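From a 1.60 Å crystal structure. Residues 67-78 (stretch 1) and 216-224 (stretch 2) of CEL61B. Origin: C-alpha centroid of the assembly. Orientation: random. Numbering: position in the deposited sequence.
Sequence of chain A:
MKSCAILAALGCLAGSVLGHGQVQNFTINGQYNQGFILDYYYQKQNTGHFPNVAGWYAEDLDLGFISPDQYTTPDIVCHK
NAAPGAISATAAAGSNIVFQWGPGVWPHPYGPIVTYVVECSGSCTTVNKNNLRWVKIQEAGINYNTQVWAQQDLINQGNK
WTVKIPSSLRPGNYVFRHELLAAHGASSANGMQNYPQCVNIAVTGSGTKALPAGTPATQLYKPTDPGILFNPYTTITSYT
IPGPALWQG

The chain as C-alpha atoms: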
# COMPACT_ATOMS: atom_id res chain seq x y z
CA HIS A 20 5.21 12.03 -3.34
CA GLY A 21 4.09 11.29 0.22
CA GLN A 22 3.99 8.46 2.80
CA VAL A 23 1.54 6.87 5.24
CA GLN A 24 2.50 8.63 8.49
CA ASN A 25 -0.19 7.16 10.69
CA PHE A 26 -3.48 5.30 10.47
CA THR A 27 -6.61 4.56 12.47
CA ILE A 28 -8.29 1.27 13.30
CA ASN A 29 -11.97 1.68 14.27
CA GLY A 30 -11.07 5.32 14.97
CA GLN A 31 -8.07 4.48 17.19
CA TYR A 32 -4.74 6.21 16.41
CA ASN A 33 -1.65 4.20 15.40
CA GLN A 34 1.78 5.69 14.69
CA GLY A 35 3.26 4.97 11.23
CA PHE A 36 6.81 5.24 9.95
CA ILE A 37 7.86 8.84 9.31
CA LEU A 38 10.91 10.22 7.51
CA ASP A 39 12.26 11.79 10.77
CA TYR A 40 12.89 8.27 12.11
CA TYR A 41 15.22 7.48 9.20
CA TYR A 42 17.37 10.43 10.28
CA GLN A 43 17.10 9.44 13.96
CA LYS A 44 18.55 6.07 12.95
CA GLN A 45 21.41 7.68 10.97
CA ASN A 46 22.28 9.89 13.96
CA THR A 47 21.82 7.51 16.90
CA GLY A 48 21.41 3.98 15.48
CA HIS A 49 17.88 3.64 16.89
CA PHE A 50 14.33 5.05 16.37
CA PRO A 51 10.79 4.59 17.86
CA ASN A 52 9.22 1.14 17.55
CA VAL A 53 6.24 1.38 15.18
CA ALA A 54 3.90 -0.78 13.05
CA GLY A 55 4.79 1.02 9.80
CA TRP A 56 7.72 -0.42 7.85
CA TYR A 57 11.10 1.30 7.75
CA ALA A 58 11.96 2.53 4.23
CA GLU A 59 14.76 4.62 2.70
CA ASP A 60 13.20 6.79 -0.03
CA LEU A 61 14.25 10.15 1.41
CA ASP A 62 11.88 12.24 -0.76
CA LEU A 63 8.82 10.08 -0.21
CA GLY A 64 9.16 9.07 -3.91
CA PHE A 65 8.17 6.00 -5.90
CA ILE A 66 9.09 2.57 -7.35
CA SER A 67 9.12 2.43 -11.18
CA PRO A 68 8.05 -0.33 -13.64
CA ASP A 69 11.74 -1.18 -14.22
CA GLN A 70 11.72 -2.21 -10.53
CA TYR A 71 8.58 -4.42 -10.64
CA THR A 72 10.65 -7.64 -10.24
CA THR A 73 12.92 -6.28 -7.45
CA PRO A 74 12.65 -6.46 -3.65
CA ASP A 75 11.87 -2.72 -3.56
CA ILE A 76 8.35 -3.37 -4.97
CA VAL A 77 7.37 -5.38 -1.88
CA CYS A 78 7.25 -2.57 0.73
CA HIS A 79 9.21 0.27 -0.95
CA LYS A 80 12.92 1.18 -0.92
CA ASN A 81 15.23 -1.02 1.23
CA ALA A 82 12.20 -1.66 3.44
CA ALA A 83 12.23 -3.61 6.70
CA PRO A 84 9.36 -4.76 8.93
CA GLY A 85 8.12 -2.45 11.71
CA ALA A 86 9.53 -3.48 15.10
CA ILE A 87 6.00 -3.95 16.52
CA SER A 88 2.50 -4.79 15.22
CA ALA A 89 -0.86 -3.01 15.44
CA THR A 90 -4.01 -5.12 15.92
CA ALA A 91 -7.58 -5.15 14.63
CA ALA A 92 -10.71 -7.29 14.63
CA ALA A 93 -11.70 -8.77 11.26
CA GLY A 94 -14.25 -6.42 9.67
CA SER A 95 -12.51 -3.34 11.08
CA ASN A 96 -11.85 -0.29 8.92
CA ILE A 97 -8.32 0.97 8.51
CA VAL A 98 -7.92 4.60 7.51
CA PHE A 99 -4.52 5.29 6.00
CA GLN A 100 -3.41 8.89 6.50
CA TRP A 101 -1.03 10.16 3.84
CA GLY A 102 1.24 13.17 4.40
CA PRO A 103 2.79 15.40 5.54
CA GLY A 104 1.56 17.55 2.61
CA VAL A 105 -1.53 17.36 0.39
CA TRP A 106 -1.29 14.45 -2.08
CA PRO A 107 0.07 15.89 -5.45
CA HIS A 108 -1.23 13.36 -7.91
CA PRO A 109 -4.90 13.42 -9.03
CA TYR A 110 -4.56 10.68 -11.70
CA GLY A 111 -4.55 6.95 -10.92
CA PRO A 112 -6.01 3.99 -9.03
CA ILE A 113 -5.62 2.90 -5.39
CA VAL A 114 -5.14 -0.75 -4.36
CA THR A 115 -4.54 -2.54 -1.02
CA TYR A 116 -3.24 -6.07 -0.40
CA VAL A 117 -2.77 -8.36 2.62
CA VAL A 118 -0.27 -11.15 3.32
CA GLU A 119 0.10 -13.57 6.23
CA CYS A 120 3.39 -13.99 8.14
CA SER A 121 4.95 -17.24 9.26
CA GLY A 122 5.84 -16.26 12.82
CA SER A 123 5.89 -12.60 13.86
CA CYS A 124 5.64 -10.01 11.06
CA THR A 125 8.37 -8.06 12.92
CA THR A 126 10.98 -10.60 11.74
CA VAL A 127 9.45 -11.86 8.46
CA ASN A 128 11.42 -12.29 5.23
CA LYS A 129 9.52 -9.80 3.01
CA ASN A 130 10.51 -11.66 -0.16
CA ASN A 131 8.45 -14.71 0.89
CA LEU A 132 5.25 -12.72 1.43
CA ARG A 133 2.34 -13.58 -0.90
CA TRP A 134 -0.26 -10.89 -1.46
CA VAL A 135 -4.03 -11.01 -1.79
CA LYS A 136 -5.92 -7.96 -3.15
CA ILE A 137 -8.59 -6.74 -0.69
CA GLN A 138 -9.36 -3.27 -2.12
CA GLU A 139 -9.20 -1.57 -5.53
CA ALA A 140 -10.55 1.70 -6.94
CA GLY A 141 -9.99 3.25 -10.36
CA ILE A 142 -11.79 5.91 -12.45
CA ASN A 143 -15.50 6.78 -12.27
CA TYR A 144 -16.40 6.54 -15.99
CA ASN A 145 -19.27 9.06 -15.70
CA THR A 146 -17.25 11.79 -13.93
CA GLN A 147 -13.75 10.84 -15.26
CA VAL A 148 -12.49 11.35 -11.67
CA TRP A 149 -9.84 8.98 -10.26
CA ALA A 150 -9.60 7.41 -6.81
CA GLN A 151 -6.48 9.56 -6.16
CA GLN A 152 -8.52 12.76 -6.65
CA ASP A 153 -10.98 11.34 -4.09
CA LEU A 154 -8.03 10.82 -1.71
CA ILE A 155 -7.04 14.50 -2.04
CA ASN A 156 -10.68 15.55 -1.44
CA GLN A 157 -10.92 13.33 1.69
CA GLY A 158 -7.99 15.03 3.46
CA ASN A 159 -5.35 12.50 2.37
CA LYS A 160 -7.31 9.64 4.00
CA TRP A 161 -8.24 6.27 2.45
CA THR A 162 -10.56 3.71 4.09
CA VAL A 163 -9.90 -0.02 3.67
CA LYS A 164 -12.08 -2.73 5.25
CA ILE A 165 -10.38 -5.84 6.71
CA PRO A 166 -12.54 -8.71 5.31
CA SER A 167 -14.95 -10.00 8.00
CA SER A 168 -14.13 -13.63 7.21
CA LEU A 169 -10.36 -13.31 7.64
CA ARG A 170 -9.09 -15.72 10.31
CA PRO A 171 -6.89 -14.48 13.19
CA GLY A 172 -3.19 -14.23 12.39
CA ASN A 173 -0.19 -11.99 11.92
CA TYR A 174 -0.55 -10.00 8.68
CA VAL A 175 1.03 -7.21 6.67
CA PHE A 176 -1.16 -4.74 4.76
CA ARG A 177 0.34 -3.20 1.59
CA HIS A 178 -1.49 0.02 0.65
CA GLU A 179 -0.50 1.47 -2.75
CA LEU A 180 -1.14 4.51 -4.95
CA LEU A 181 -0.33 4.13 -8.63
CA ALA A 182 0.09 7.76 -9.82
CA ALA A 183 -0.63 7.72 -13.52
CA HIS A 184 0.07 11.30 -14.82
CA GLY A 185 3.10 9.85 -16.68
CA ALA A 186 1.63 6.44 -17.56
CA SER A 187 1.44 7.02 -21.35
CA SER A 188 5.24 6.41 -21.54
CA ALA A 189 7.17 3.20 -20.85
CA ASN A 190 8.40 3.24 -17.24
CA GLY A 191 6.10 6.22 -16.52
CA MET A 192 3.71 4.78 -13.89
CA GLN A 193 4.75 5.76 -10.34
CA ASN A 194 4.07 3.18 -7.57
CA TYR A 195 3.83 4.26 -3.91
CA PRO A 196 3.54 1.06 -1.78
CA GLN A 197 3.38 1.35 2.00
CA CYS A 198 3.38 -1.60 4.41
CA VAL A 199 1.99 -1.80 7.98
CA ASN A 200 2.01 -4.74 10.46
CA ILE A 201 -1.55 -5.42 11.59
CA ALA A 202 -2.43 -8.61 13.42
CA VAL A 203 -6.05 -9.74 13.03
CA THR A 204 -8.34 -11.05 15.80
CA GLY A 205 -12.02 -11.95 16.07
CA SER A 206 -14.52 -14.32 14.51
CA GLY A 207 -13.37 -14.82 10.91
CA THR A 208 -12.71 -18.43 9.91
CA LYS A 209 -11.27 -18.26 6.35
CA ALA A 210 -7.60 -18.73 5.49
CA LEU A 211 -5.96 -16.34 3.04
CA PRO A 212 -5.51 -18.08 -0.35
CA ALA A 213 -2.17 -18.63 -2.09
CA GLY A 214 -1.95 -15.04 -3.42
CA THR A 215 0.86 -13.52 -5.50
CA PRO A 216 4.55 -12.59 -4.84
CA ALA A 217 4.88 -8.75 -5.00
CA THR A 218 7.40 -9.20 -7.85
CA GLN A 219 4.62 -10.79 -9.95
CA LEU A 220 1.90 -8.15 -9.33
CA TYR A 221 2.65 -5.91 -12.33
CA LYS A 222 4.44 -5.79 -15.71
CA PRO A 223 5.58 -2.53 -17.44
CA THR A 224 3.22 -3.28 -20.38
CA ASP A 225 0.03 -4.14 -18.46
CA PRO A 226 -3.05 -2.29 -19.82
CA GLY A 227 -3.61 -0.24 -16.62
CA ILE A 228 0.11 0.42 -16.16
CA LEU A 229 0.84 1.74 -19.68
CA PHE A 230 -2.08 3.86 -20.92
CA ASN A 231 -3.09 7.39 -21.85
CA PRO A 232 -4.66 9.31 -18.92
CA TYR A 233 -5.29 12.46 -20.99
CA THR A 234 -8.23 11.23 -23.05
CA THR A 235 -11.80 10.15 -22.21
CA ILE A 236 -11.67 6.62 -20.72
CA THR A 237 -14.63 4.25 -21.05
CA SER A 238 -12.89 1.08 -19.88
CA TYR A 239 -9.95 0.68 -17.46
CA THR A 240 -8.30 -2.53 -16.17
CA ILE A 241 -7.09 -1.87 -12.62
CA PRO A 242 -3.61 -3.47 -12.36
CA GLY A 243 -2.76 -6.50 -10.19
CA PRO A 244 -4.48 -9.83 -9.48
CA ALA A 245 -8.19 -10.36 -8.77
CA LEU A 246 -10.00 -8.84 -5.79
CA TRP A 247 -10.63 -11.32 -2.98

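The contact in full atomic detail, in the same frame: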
# COMPACT_ATOMS: atom_id res chain seq x y z
N SER A 67 9.46 2.33 -9.75
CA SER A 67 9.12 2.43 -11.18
C SER A 67 8.92 1.04 -11.81
O SER A 67 9.33 0.02 -11.23
CB SER A 67 10.19 3.23 -11.96
OG SER A 67 10.33 4.53 -11.39
N PRO A 68 8.24 0.95 -12.96
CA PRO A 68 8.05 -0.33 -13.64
C PRO A 68 9.33 -1.15 -13.87
O PRO A 68 9.27 -2.39 -13.85
CB PRO A 68 7.34 0.06 -14.95
CG PRO A 68 6.60 1.28 -14.59
CD PRO A 68 7.51 2.04 -13.65
N ASP A 69 10.47 -0.47 -14.07
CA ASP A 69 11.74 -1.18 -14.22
C ASP A 69 12.21 -1.82 -12.90
O ASP A 69 13.25 -2.50 -12.87
CB ASP A 69 12.85 -0.30 -14.85
CG ASP A 69 13.14 0.98 -14.06
OD1 ASP A 69 12.64 1.19 -12.94
OD2 ASP A 69 13.93 1.83 -14.59
N GLN A 70 11.45 -1.59 -11.84
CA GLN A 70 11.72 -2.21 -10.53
C GLN A 70 10.62 -3.20 -10.11
O GLN A 70 10.62 -3.65 -8.96
CB GLN A 70 11.87 -1.14 -9.47
CG GLN A 70 13.00 -0.17 -9.73
CD GLN A 70 13.03 0.93 -8.71
OE1 GLN A 70 12.20 1.85 -8.74
NE2 GLN A 70 13.97 0.83 -7.76
N TYR A 71 9.70 -3.54 -11.00
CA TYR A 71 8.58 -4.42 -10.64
C TYR A 71 8.97 -5.86 -10.27
O TYR A 71 8.15 -6.58 -9.69
CB TYR A 71 7.49 -4.44 -11.72
CG TYR A 71 6.61 -3.20 -11.85
CD1 TYR A 71 6.56 -2.19 -10.88
CD2 TYR A 71 5.76 -3.09 -12.96
CE1 TYR A 71 5.71 -1.07 -11.03
CE2 TYR A 71 4.92 -1.99 -13.11
CZ TYR A 71 4.88 -1.00 -12.15
OH TYR A 71 4.06 0.11 -12.28
N THR A 72 10.20 -6.29 -10.61
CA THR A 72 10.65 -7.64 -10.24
C THR A 72 11.68 -7.63 -9.11
O THR A 72 12.27 -8.68 -8.84
CB THR A 72 11.24 -8.42 -11.43
OG1 THR A 72 12.46 -7.80 -11.85
CG2 THR A 72 10.24 -8.47 -12.60
N THR A 73 11.88 -6.48 -8.48
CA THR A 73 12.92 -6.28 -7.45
C THR A 73 12.33 -6.25 -6.05
O THR A 73 11.14 -6.00 -5.88
CB THR A 73 13.73 -4.95 -7.68
OG1 THR A 73 12.96 -3.82 -7.27
CG2 THR A 73 14.20 -4.81 -9.15
N PRO A 74 13.15 -6.54 -5.02
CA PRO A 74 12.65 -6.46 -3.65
C PRO A 74 12.00 -5.13 -3.24
O PRO A 74 11.14 -5.11 -2.37
CB PRO A 74 13.92 -6.73 -2.80
CG PRO A 74 14.74 -7.63 -3.68
CD PRO A 74 14.56 -7.01 -5.06
N ASP A 75 12.40 -4.03 -3.89
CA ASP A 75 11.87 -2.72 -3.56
C ASP A 75 10.35 -2.59 -3.81
O ASP A 75 9.71 -1.76 -3.19
CB ASP A 75 12.63 -1.65 -4.34
CG ASP A 75 13.93 -1.21 -3.63
OD1 ASP A 75 14.22 -1.74 -2.50
OD2 ASP A 75 14.66 -0.36 -4.21
N ILE A 76 9.81 -3.42 -4.70
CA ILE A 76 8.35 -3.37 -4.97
C ILE A 76 7.51 -3.96 -3.82
O ILE A 76 6.32 -3.70 -3.70
CB ILE A 76 7.97 -4.04 -6.33
CG1 ILE A 76 6.54 -3.65 -6.79
CG2 ILE A 76 8.02 -5.55 -6.24
CD1 ILE A 76 6.30 -2.11 -6.90
N VAL A 77 8.14 -4.74 -2.95
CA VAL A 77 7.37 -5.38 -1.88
C VAL A 77 6.77 -4.35 -0.91
O VAL A 77 5.54 -4.27 -0.78
CB VAL A 77 8.23 -6.42 -1.09
CG1 VAL A 77 7.34 -7.08 -0.02
CG2 VAL A 77 8.85 -7.48 -2.02
N CYS A 78 7.64 -3.55 -0.27
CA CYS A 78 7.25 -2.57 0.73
C CYS A 78 8.01 -1.24 0.60
O CYS A 78 8.12 -0.49 1.56
CB CYS A 78 7.41 -3.13 2.16
SG CYS A 78 6.21 -4.42 2.55
N PRO A 216 3.33 -13.31 -5.25
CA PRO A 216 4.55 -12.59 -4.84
C PRO A 216 4.50 -11.13 -5.34
O PRO A 216 3.99 -10.91 -6.44
CB PRO A 216 5.67 -13.36 -5.55
CG PRO A 216 5.11 -14.76 -5.72
CD PRO A 216 3.65 -14.51 -6.06
N ALA A 217 5.00 -10.17 -4.56
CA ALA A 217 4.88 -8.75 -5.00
C ALA A 217 5.56 -8.52 -6.34
O ALA A 217 5.12 -7.65 -7.12
CB ALA A 217 5.41 -7.78 -3.95
N THR A 218 6.60 -9.31 -6.62
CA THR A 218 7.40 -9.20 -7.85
C THR A 218 6.67 -9.76 -9.08
O THR A 218 7.19 -9.68 -10.20
CB THR A 218 8.77 -9.89 -7.66
OG1 THR A 218 8.56 -11.24 -7.25
CG2 THR A 218 9.58 -9.16 -6.61
N GLN A 219 5.47 -10.29 -8.88
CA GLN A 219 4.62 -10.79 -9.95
C GLN A 219 3.30 -10.00 -10.08
O GLN A 219 2.44 -10.36 -10.87
CB GLN A 219 4.34 -12.29 -9.75
CG GLN A 219 5.55 -13.19 -10.00
CD GLN A 219 5.30 -14.67 -9.65
OE1 GLN A 219 4.16 -15.15 -9.65
NE2 GLN A 219 6.37 -15.39 -9.33
N LEU A 220 3.16 -8.92 -9.31
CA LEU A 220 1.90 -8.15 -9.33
C LEU A 220 1.68 -7.44 -10.66
O LEU A 220 0.56 -7.47 -11.20
CB LEU A 220 1.82 -7.13 -8.20
CG LEU A 220 1.77 -7.69 -6.78
CD1 LEU A 220 1.95 -6.55 -5.81
CD2 LEU A 220 0.47 -8.46 -6.47
N TYR A 221 2.74 -6.82 -11.18
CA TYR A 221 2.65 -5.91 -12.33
C TYR A 221 3.78 -6.08 -13.34
O TYR A 221 4.92 -6.40 -12.96
CB TYR A 221 2.75 -4.45 -11.86
CG TYR A 221 1.91 -4.09 -10.67
CD1 TYR A 221 0.53 -4.19 -10.73
CD2 TYR A 221 2.51 -3.62 -9.48
CE1 TYR A 221 -0.25 -3.86 -9.63
CE2 TYR A 221 1.74 -3.26 -8.38
CZ TYR A 221 0.35 -3.39 -8.47
OH TYR A 221 -0.45 -3.04 -7.40
N LYS A 222 3.45 -5.85 -14.62
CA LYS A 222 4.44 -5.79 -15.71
C LYS A 222 4.40 -4.39 -16.35
O LYS A 222 3.35 -3.73 -16.34
CB LYS A 222 4.17 -6.88 -16.76
CG LYS A 222 4.31 -8.30 -16.22
CD LYS A 222 4.39 -9.33 -17.34
CE LYS A 222 4.27 -10.75 -16.78
NZ LYS A 222 4.45 -11.81 -17.83
N PRO A 223 5.55 -3.90 -16.87
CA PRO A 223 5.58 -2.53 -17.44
C PRO A 223 4.62 -2.28 -18.62
O PRO A 223 4.34 -1.12 -18.92
CB PRO A 223 7.03 -2.38 -17.89
CG PRO A 223 7.79 -3.33 -16.97
CD PRO A 223 6.88 -4.52 -16.90
N THR A 224 4.13 -3.36 -19.22
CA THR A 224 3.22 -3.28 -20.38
C THR A 224 1.76 -3.62 -20.08
O THR A 224 0.93 -3.70 -21.01
CB THR A 224 3.70 -4.22 -21.51
OG1 THR A 224 3.82 -5.56 -21.01
CG2 THR A 224 5.06 -3.73 -22.09
O HOH W 1 5.24 -6.42 -9.57

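Two largely irregular segments far apart in sequence can pack closely without a single direct hydrogen bond between them, when short-range bonds within each stretch hold its turns and a water reaches polar groups left between them. Residues 67-78 and 216-224 of CEL61B illustrate the principle. No touching pair is separated by fewer than 140 residues, yet together the stretches bury 498 Å². They run in opposite directions: Pro-68 CA lies 5.0 Å from Pro-223 CA, Thr-72 CA 4.3 Å from Thr-218 CA, and Val-77 CA 5.2 Å from Ala-217 CA.

Stretch 1 begins by folding on itself. Ser-67 N donates to Gln-70 OE1 (3.0 Å), while Gln-70 N returns a bond to Ser-67 O (2.7 Å), spanning the short 3-10 segment 68-70. Pro-68 makes the first contact across the interface. Its CB lies 3.8 Å from Pro-223 CB; these ring carbons meet as an apolar pair, while Pro-68 O, 3.6 Å from Pro-223 CG, accepts from Tyr-71 N (3.1 Å). A type I turn from Gln-70 to Thr-73 then redirects the chain.

Tyr-71 is the centerpiece, with 92 Å² covered by the other stretch. The CB of Tyr-221 sits over one face of its ring, 3.8 Å from the centroid of the six ring atoms CG to CZ of Tyr-71, an arrangement in which an aliphatic C-H points into the pi cloud. The Tyr-221 ring then presents its edge to the face of Tyr-71, with the planes at 54° and the centroids of the two rings 5.5 Å apart. At the CD2 edge of the Tyr-71 ring runs the backbone of Lys-222 and Pro-223, the Pro-223 N lying 4.0 Å from Tyr-71 CD2. Both tyrosine hydroxyls find hydrogen bonds elsewhere in the structure.

The carbonyl of Tyr-71 shows how water can serve where direct bonding fails. Tyr-71 O lies 3.3 Å from Thr-218 O, but both are acceptors and cannot bond each other; Thr-218 CA, also 3.3 Å from Tyr-71 O, offers a C-H contact instead. Water 1 lies within donating reach of Tyr-71 O (2.9 Å) and Ala-217 O (2.7 Å) and accepts from Tyr-221 N (3.0 Å); acceptors outnumber its protons, so the two carbonyls need not both be served at once.

The side chains of Thr-72 and Thr-73 leave CA pointing away from stretch 2, and the closest contacts are made by their carbonyls: Thr-72 O is 3.5 Å from Thr-218 CG2, and Thr-73 O is 3.6 Å from Thr-218 CG2. Thr-73 OG1 donates to Gln-70 O (2.9 Å) and receives a weak capping bond from Asp-75 N (3.4 Å).

The contact closes on aliphatic packing. Ile-76 CG2 approaches Ala-217 CB at 4.1 Å and Thr-218 CG2 at 4.0 Å. Val-77 CG2 lies 4.0 Å from Ala-217 CB, whose small methyl also comes within 3.7 Å of Val-77 CA, bringing side chain and backbone together.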